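Local coordinates for putative lipoprotein (Bacteroides ovatus, PDB 3OQQ) that is of unknown function but is probably an extracellular lipoprotein, built largely of beta strands and binding calcium ions, at residues S211-G216 against M298-V303; K74-S79 against A99-A104; L139-D144 against P400-Y405. One frame throughout, in Å; residues are numbered along the deposited sequence.

Contact 1. Residues S211-G216 against M298-V303; sequences SLILKG and MLRAEV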
# COMPACT_ATOMS: atom_id res chain seq x y z
N SER A 211 -8.09 -6.54 -12.43
CA SER A 211 -7.14 -7.01 -13.45
C SER A 211 -5.93 -7.69 -12.86
O SER A 211 -5.42 -7.30 -11.81
CB SER A 211 -6.64 -5.84 -14.30
OG SER A 211 -7.67 -4.96 -14.73
N LEU A 212 -5.47 -8.71 -13.57
CA LEU A 212 -4.22 -9.43 -13.34
C LEU A 212 -3.33 -9.00 -14.46
O LEU A 212 -3.76 -9.03 -15.62
CB LEU A 212 -4.43 -10.93 -13.32
CG LEU A 212 -5.04 -11.47 -12.03
CD1 LEU A 212 -5.47 -12.93 -12.21
CD2 LEU A 212 -4.08 -11.27 -10.85
N ILE A 213 -2.14 -8.50 -14.14
CA ILE A 213 -1.24 -7.87 -15.10
C ILE A 213 0.21 -8.24 -14.81
O ILE A 213 0.56 -8.43 -13.65
CB ILE A 213 -1.40 -6.28 -14.99
CG1 ILE A 213 -2.81 -5.76 -15.32
CG2 ILE A 213 -0.36 -5.48 -15.82
CD1 ILE A 213 -3.03 -4.34 -14.75
N LEU A 214 1.06 -8.28 -15.85
CA LEU A 214 2.52 -8.41 -15.75
C LEU A 214 3.08 -7.01 -15.96
O LEU A 214 2.88 -6.42 -17.03
CB LEU A 214 3.11 -9.44 -16.72
CG LEU A 214 2.76 -10.91 -16.43
CD1 LEU A 214 3.54 -11.84 -17.38
CD2 LEU A 214 3.04 -11.29 -14.94
N LYS A 215 3.64 -6.43 -14.89
CA LYS A 215 4.14 -5.05 -14.88
C LYS A 215 5.63 -4.96 -15.28
O LYS A 215 6.51 -5.24 -14.48
CB LYS A 215 3.89 -4.43 -13.49
CG LYS A 215 4.42 -3.00 -13.31
CD LYS A 215 4.92 -2.82 -11.86
CE LYS A 215 5.62 -1.50 -11.64
NZ LYS A 215 6.11 -1.37 -10.24
N GLY A 216 5.87 -4.57 -16.53
CA GLY A 216 7.21 -4.39 -17.06
C GLY A 216 7.92 -3.21 -16.43
O GLY A 216 7.30 -2.19 -16.12
N MSE A 298 6.68 -7.63 -12.85
CA MSE A 298 6.07 -8.02 -11.60
C MSE A 298 4.64 -8.48 -11.79
O MSE A 298 3.92 -7.88 -12.58
CB MSE A 298 6.12 -6.86 -10.60
CG MSE A 298 7.52 -6.61 -10.06
SE MSE A 298 7.53 -5.22 -8.69
CE MSE A 298 9.46 -4.78 -8.82
N LEU A 299 4.22 -9.53 -11.06
CA LEU A 299 2.81 -9.95 -11.07
C LEU A 299 2.01 -8.86 -10.35
O LEU A 299 2.32 -8.52 -9.21
CB LEU A 299 2.60 -11.35 -10.44
CG LEU A 299 1.13 -11.80 -10.17
CD1 LEU A 299 0.29 -11.86 -11.48
CD2 LEU A 299 1.10 -13.18 -9.53
N ARG A 300 1.04 -8.25 -11.06
CA ARG A 300 0.26 -7.13 -10.54
C ARG A 300 -1.22 -7.43 -10.45
O ARG A 300 -1.81 -7.89 -11.44
CB ARG A 300 0.50 -5.87 -11.43
CG ARG A 300 -0.59 -4.76 -11.32
CD ARG A 300 -0.20 -3.47 -12.01
NE ARG A 300 0.82 -2.75 -11.24
CZ ARG A 300 1.17 -1.48 -11.44
NH1 ARG A 300 0.60 -0.77 -12.42
NH2 ARG A 300 2.08 -0.90 -10.67
N ALA A 301 -1.83 -7.15 -9.28
CA ALA A 301 -3.27 -7.12 -9.12
C ALA A 301 -3.68 -5.64 -9.16
O ALA A 301 -3.05 -4.81 -8.49
CB ALA A 301 -3.73 -7.80 -7.83
N GLU A 302 -4.67 -5.30 -10.00
CA GLU A 302 -5.11 -3.91 -10.11
C GLU A 302 -6.62 -3.85 -9.87
O GLU A 302 -7.37 -4.59 -10.51
CB GLU A 302 -4.73 -3.28 -11.45
CG GLU A 302 -5.10 -1.80 -11.52
CD GLU A 302 -4.87 -1.16 -12.87
OE1 GLU A 302 -3.73 -0.71 -13.12
OE2 GLU A 302 -5.83 -1.12 -13.68
N VAL A 303 -7.04 -3.01 -8.91
CA VAL A 303 -8.45 -2.91 -8.53
C VAL A 303 -8.90 -1.47 -8.58
O VAL A 303 -8.31 -0.59 -7.95
CB VAL A 303 -8.73 -3.51 -7.12
CG1 VAL A 303 -10.23 -3.45 -6.79
CG2 VAL A 303 -8.21 -4.94 -7.00
O HOH W 1 -8.25 -3.23 -12.91
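Glu302 O is gripped by two groups: Ser211 N donates to it at 2.8 Å, and a water donates to it as well. That same water is hydrogen-bonded to Ser211 OG and gives a weak bond to Glu302 OE2, tying the two side chains to the backbone. Further along, Arg300 N reaches Ile213 O at 2.6 Å. The last hydrogen-bonded pair is Lys215 with Met298 (a selenomethionine), which exchange two bonds, Lys215 N to Met298 O and Met298 N to Lys215 O.

On the face that carries Ser211, Ile213 and Lys215, Ile213 lies beside Arg300 and points the same way, with its CD1 4.0 Å from Arg300 CD and 3.9 Å from Glu302 CB. In Arg300 a bend at chi3 (-74°) places NE; the guanidinium then lies with one face toward Lys215, whose CG is 4.0 Å above that plane, over its centre. Lys215 NZ is within 4.1 Å of Arg300 NH2, two like charges; Asp181 salt-bridges Arg300 NE and, more weakly, pairs with the lysine, which probably eases the repulsion. On the other face Leu299 CD1 meets Leu212 CD2 and Leu214 CD2 loosely, each at 4.5 Å. Flanked by strands 221-230 and 173-184, this is a regular antiparallel ladder, hydrogen-bonded and non-hydrogen-bonded pairs alternating, inside a beta sheet.

Contact 2. Residues K74-S79 against A99-A104; sequences KEFALS and ASVTLA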
# COMPACT_ATOMS: atom_id res chain seq x y z
N LYS A 74 7.49 25.28 -4.49
CA LYS A 74 7.46 26.05 -3.26
C LYS A 74 7.44 25.08 -2.08
O LYS A 74 6.66 24.13 -2.06
CB LYS A 74 6.30 27.05 -3.18
CG LYS A 74 6.56 28.05 -2.05
CD LYS A 74 5.41 28.97 -1.73
CE LYS A 74 5.76 29.81 -0.52
NZ LYS A 74 4.70 30.80 -0.21
N GLU A 75 8.32 25.33 -1.11
CA GLU A 75 8.47 24.55 0.11
C GLU A 75 7.46 25.01 1.16
O GLU A 75 7.26 26.22 1.36
CB GLU A 75 9.90 24.70 0.61
CG GLU A 75 10.33 23.73 1.70
CD GLU A 75 11.78 23.92 2.10
OE1 GLU A 75 12.09 24.92 2.79
OE2 GLU A 75 12.62 23.08 1.70
N PHE A 76 6.81 24.05 1.83
CA PHE A 76 5.84 24.30 2.90
C PHE A 76 6.15 23.49 4.13
O PHE A 76 6.41 22.29 4.04
CB PHE A 76 4.41 23.99 2.42
CG PHE A 76 3.84 25.00 1.46
CD1 PHE A 76 3.20 26.14 1.93
CD2 PHE A 76 3.98 24.82 0.09
CE1 PHE A 76 2.69 27.08 1.03
CE2 PHE A 76 3.45 25.75 -0.80
CZ PHE A 76 2.80 26.87 -0.32
N ALA A 77 6.12 24.14 5.29
CA ALA A 77 6.35 23.49 6.58
C ALA A 77 5.11 22.69 6.96
O ALA A 77 3.99 23.08 6.60
CB ALA A 77 6.66 24.53 7.65
N LEU A 78 5.30 21.56 7.64
CA LEU A 78 4.19 20.73 8.11
C LEU A 78 3.86 21.04 9.57
O LEU A 78 4.74 21.40 10.35
CB LEU A 78 4.50 19.23 7.94
CG LEU A 78 4.50 18.69 6.50
CD1 LEU A 78 5.02 17.29 6.44
CD2 LEU A 78 3.12 18.79 5.88
N SER A 79 2.57 20.93 9.92
CA SER A 79 2.06 21.12 11.28
C SER A 79 1.52 19.78 11.83
O SER A 79 1.00 18.97 11.05
CB SER A 79 0.96 22.19 11.31
OG SER A 79 1.31 23.37 10.59
N ALA A 99 -0.11 14.74 9.13
CA ALA A 99 0.38 16.11 9.21
C ALA A 99 -0.55 17.01 8.43
O ALA A 99 -1.40 16.53 7.66
CB ALA A 99 1.81 16.21 8.69
N SER A 100 -0.43 18.31 8.67
CA SER A 100 -1.25 19.33 8.05
C SER A 100 -0.37 20.33 7.34
O SER A 100 0.74 20.63 7.81
CB SER A 100 -2.12 20.02 9.09
OG SER A 100 -2.98 20.96 8.48
N VAL A 101 -0.88 20.85 6.21
CA VAL A 101 -0.19 21.85 5.40
C VAL A 101 -1.21 22.88 4.96
O VAL A 101 -2.36 22.54 4.72
CB VAL A 101 0.56 21.19 4.20
CG1 VAL A 101 -0.40 20.69 3.12
CG2 VAL A 101 1.60 22.12 3.60
N THR A 102 -0.80 24.14 4.90
CA THR A 102 -1.65 25.22 4.41
C THR A 102 -0.99 25.71 3.14
O THR A 102 0.09 26.29 3.18
CB THR A 102 -1.89 26.29 5.47
OG1 THR A 102 -2.62 25.66 6.53
CG2 THR A 102 -2.71 27.47 4.93
N LEU A 103 -1.60 25.38 2.01
CA LEU A 103 -1.07 25.77 0.71
C LEU A 103 -1.51 27.20 0.37
O LEU A 103 -2.60 27.65 0.77
CB LEU A 103 -1.55 24.79 -0.37
CG LEU A 103 -1.18 23.31 -0.19
CD1 LEU A 103 -1.86 22.48 -1.26
CD2 LEU A 103 0.35 23.08 -0.21
N ALA A 104 -0.68 27.89 -0.39
CA ALA A 104 -0.93 29.23 -0.91
C ALA A 104 -0.24 29.34 -2.24
O ALA A 104 0.86 28.80 -2.42
CB ALA A 104 -0.44 30.31 0.06
O HOH W 2 2.02 24.44 5.99
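Phe76 reaches over from strand 71-80 and brings CD1, CE1 and CZ of its ring up to the backbone of Thr102 to Ala104, the main bump in a contact where the two strands have splayed apart. A chi1 of -73° puts CG anti to the carbonyl carbon; the ring fills the space where the two backbones part, in a hollow lined by Val101 CG2, Leu103 CD2 and the backbone of Thr102 and Ala104. Leu103 CD2 sits over one of its faces in a CH-pi contact, 4.2 Å from the Phe76 ring centroid and offset toward the rim; the two side chains cross at about a right angle. At the ring's edge, near its plane, Ala104 O lies 3.4 Å from Phe76 CZ, while Thr102 O approaches CD1 obliquely. At the root of the side chain, Phe76 CB is met by Val101 CG2 at 3.6 Å.

Leu78 supplies the second bump. Its CD2 methyl fits the hollow between Ala99 CB, 4.0 Å from it, and Val101 CB, 3.9 Å from it, so that Val101 is touched by both the leucine and the phenylalanine.

Where the chains close up, Ser79 and Ser100 form an antiparallel hydrogen-bonded pair: Ser79 N gives to Ser100 O at 2.8 Å, and Ser100 N returns a bond to Ser79 O. Next to it the direct ladder gives way to water, which donates to Ala77 O and accepts from Thr102 N, 3.0 Å away.

The axes of segments 74-77 and 99-104 stay 7.0 Å apart even at their closest. Strand 59-65 pairs with 71-80 and brings Met62 to Phe76 and Val60 to both Leu78 and Val101, while strand 46-54 pairs antiparallel with 96-104.

Contact 3. Residues L139-D144 against P400-Y405; sequences LDSWYD and PFREAY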
# COMPACT_ATOMS: atom_id res chain seq x y z
N LEU A 139 11.58 -16.14 16.01
CA LEU A 139 12.78 -16.11 16.84
C LEU A 139 12.57 -15.12 17.99
O LEU A 139 11.87 -14.12 17.79
CB LEU A 139 14.01 -15.70 15.99
CG LEU A 139 14.55 -16.72 14.99
CD1 LEU A 139 15.37 -16.05 13.89
CD2 LEU A 139 15.37 -17.80 15.69
N ASP A 140 13.17 -15.36 19.18
CA ASP A 140 13.09 -14.40 20.30
C ASP A 140 13.56 -13.04 19.79
O ASP A 140 12.84 -12.05 19.94
CB ASP A 140 13.90 -14.86 21.53
CG ASP A 140 13.21 -15.90 22.39
OD1 ASP A 140 11.97 -15.80 22.58
OD2 ASP A 140 13.92 -16.80 22.91
N SER A 141 14.70 -13.02 19.06
CA SER A 141 15.15 -11.79 18.40
C SER A 141 14.45 -11.81 17.05
O SER A 141 14.99 -12.31 16.06
CB SER A 141 16.68 -11.74 18.28
OG SER A 141 17.27 -11.84 19.56
N TRP A 142 13.17 -11.40 17.07
CA TRP A 142 12.29 -11.47 15.91
C TRP A 142 12.85 -10.75 14.68
O TRP A 142 12.57 -11.16 13.57
CB TRP A 142 10.88 -10.97 16.25
CG TRP A 142 10.81 -9.53 16.68
CD1 TRP A 142 10.77 -9.05 17.95
CD2 TRP A 142 10.63 -8.39 15.81
NE1 TRP A 142 10.58 -7.69 17.94
CE2 TRP A 142 10.50 -7.26 16.64
CE3 TRP A 142 10.56 -8.22 14.41
CZ2 TRP A 142 10.33 -5.97 16.12
CZ3 TRP A 142 10.41 -6.94 13.89
CH2 TRP A 142 10.31 -5.83 14.75
N TYR A 143 13.71 -9.75 14.87
CA TYR A 143 14.30 -9.02 13.74
C TYR A 143 15.54 -9.75 13.18
O TYR A 143 16.24 -9.21 12.33
CB TYR A 143 14.60 -7.57 14.13
CG TYR A 143 14.96 -7.39 15.59
CD1 TYR A 143 16.15 -7.91 16.10
CD2 TYR A 143 14.13 -6.69 16.45
CE1 TYR A 143 16.50 -7.73 17.44
CE2 TYR A 143 14.47 -6.50 17.79
CZ TYR A 143 15.66 -7.02 18.28
OH TYR A 143 15.98 -6.87 19.61
N ASP A 144 15.78 -11.00 13.62
CA ASP A 144 16.79 -11.91 13.10
C ASP A 144 16.15 -12.74 11.95
O ASP A 144 16.85 -13.47 11.23
CB ASP A 144 17.36 -12.81 14.21
CG ASP A 144 18.64 -12.27 14.84
OD1 ASP A 144 19.31 -11.43 14.21
OD2 ASP A 144 18.99 -12.72 15.94
N PRO A 400 19.45 -12.03 8.35
CA PRO A 400 18.65 -11.33 9.37
C PRO A 400 18.31 -9.90 8.95
O PRO A 400 19.20 -9.18 8.50
CB PRO A 400 19.56 -11.34 10.61
CG PRO A 400 20.48 -12.50 10.41
CD PRO A 400 20.74 -12.51 8.91
N PHE A 401 17.03 -9.48 9.09
CA PHE A 401 16.58 -8.13 8.71
C PHE A 401 17.45 -7.03 9.35
O PHE A 401 17.89 -6.14 8.64
CB PHE A 401 15.09 -7.91 9.04
CG PHE A 401 14.51 -6.75 8.26
CD1 PHE A 401 14.33 -6.83 6.88
CD2 PHE A 401 14.21 -5.55 8.89
CE1 PHE A 401 13.83 -5.74 6.16
CE2 PHE A 401 13.70 -4.46 8.17
CZ PHE A 401 13.50 -4.56 6.81
N ARG A 402 17.77 -7.16 10.66
CA ARG A 402 18.61 -6.22 11.43
C ARG A 402 20.07 -6.11 10.83
O ARG A 402 20.76 -5.12 11.09
CB ARG A 402 18.65 -6.65 12.91
CG ARG A 402 19.62 -7.80 13.16
CD ARG A 402 19.38 -8.56 14.42
NE ARG A 402 19.75 -7.81 15.60
CZ ARG A 402 19.94 -8.35 16.80
NH1 ARG A 402 19.84 -9.67 16.97
NH2 ARG A 402 20.25 -7.59 17.83
N GLU A 403 20.52 -7.13 10.05
CA GLU A 403 21.84 -7.09 9.38
C GLU A 403 21.73 -6.37 8.04
O GLU A 403 22.64 -5.64 7.68
CB GLU A 403 22.44 -8.50 9.20
CG GLU A 403 22.89 -9.10 10.52
CD GLU A 403 23.65 -10.41 10.45
OE1 GLU A 403 24.24 -10.71 9.40
OE2 GLU A 403 23.65 -11.13 11.47
N ALA A 404 20.61 -6.55 7.32
CA ALA A 404 20.33 -5.81 6.08
C ALA A 404 20.12 -4.33 6.40
O ALA A 404 20.51 -3.47 5.60
CB ALA A 404 19.09 -6.38 5.40
N TYR A 405 19.49 -4.03 7.58
CA TYR A 405 19.20 -2.68 8.05
C TYR A 405 19.83 -2.46 9.45
O TYR A 405 19.15 -2.71 10.45
CB TYR A 405 17.66 -2.41 8.03
CG TYR A 405 17.15 -2.31 6.61
CD1 TYR A 405 17.22 -1.10 5.91
CD2 TYR A 405 16.74 -3.44 5.91
CE1 TYR A 405 16.86 -1.03 4.56
CE2 TYR A 405 16.40 -3.39 4.56
CZ TYR A 405 16.46 -2.17 3.89
OH TYR A 405 16.18 -2.11 2.56
O HOH W 3 21.97 -10.81 13.55
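Tyr143 turns the edge of its ring to Arg402, and the guanidinium answers with a face: Tyr143 CE1 stands 3.5 Å above the guanidinium plane, over its centre, and Arg402 NH1 lies at the ring's edge, in its plane. The two planes are 65° apart, so this is an edge-on approach and not a stack. Over Trp142, the neighbour in sequence, Tyr143 CD2 sits above the centre of the indole. The edge of the guanidinium faces Asp144 CG, the carboxylate being turned 48° from it.

The salt bridge made there is weak. Arg402 NH1 is 3.3 Å from Asp144 OD2, and its companion bond to OD1 is doubtful because the place of that oxygen is less sure. In Arg402, chi1 (79°) puts CG between the backbone N and the carbonyl carbon; a bend at chi3 sets NE 3.6 Å from Tyr143 CD1.

The backbone joins too, Arg402 N giving a 3.1 Å bond to Tyr143 O. Pro400, at the N-cap position of helix 401-404, packs its CB 3.5 Å from Asp144 O. Close by in sequence are Asp146, Asn148, Asp149 and Glu397 of a calcium site.

An alanine in place of Arg402 would probably leave the Asp144 carboxylate without its charged mate and open a gap beside the edge of the Tyr143 ring, though the backbone bond could remain.

Since the charge pair is weak, the Arg402 N to Tyr143 O bond and the guanidinium against the tyrosine edge probably do much of the holding between loop and helix.

How the contacts relate
Contact 1 is the buried one, contact 2 is partly buried and contact 3 lies at the surface. The first two are both antiparallel strand pairings in connected sheet structure, on opposite sides of the chain's centre with centres about 35 Å apart; contact 1 keeps its backbone ladder throughout, whereas in contact 2 a water bridges the backbones and the Phe76 ring packs between them where the direct ladder stops. Contact 3 instead joins a loop to a short helix, and polar and charged groups take the place of paired strands. Along the chain, contact 1 is nested inside the long loop that contact 3 closes, while contact 2 closes before either opens. None touches another.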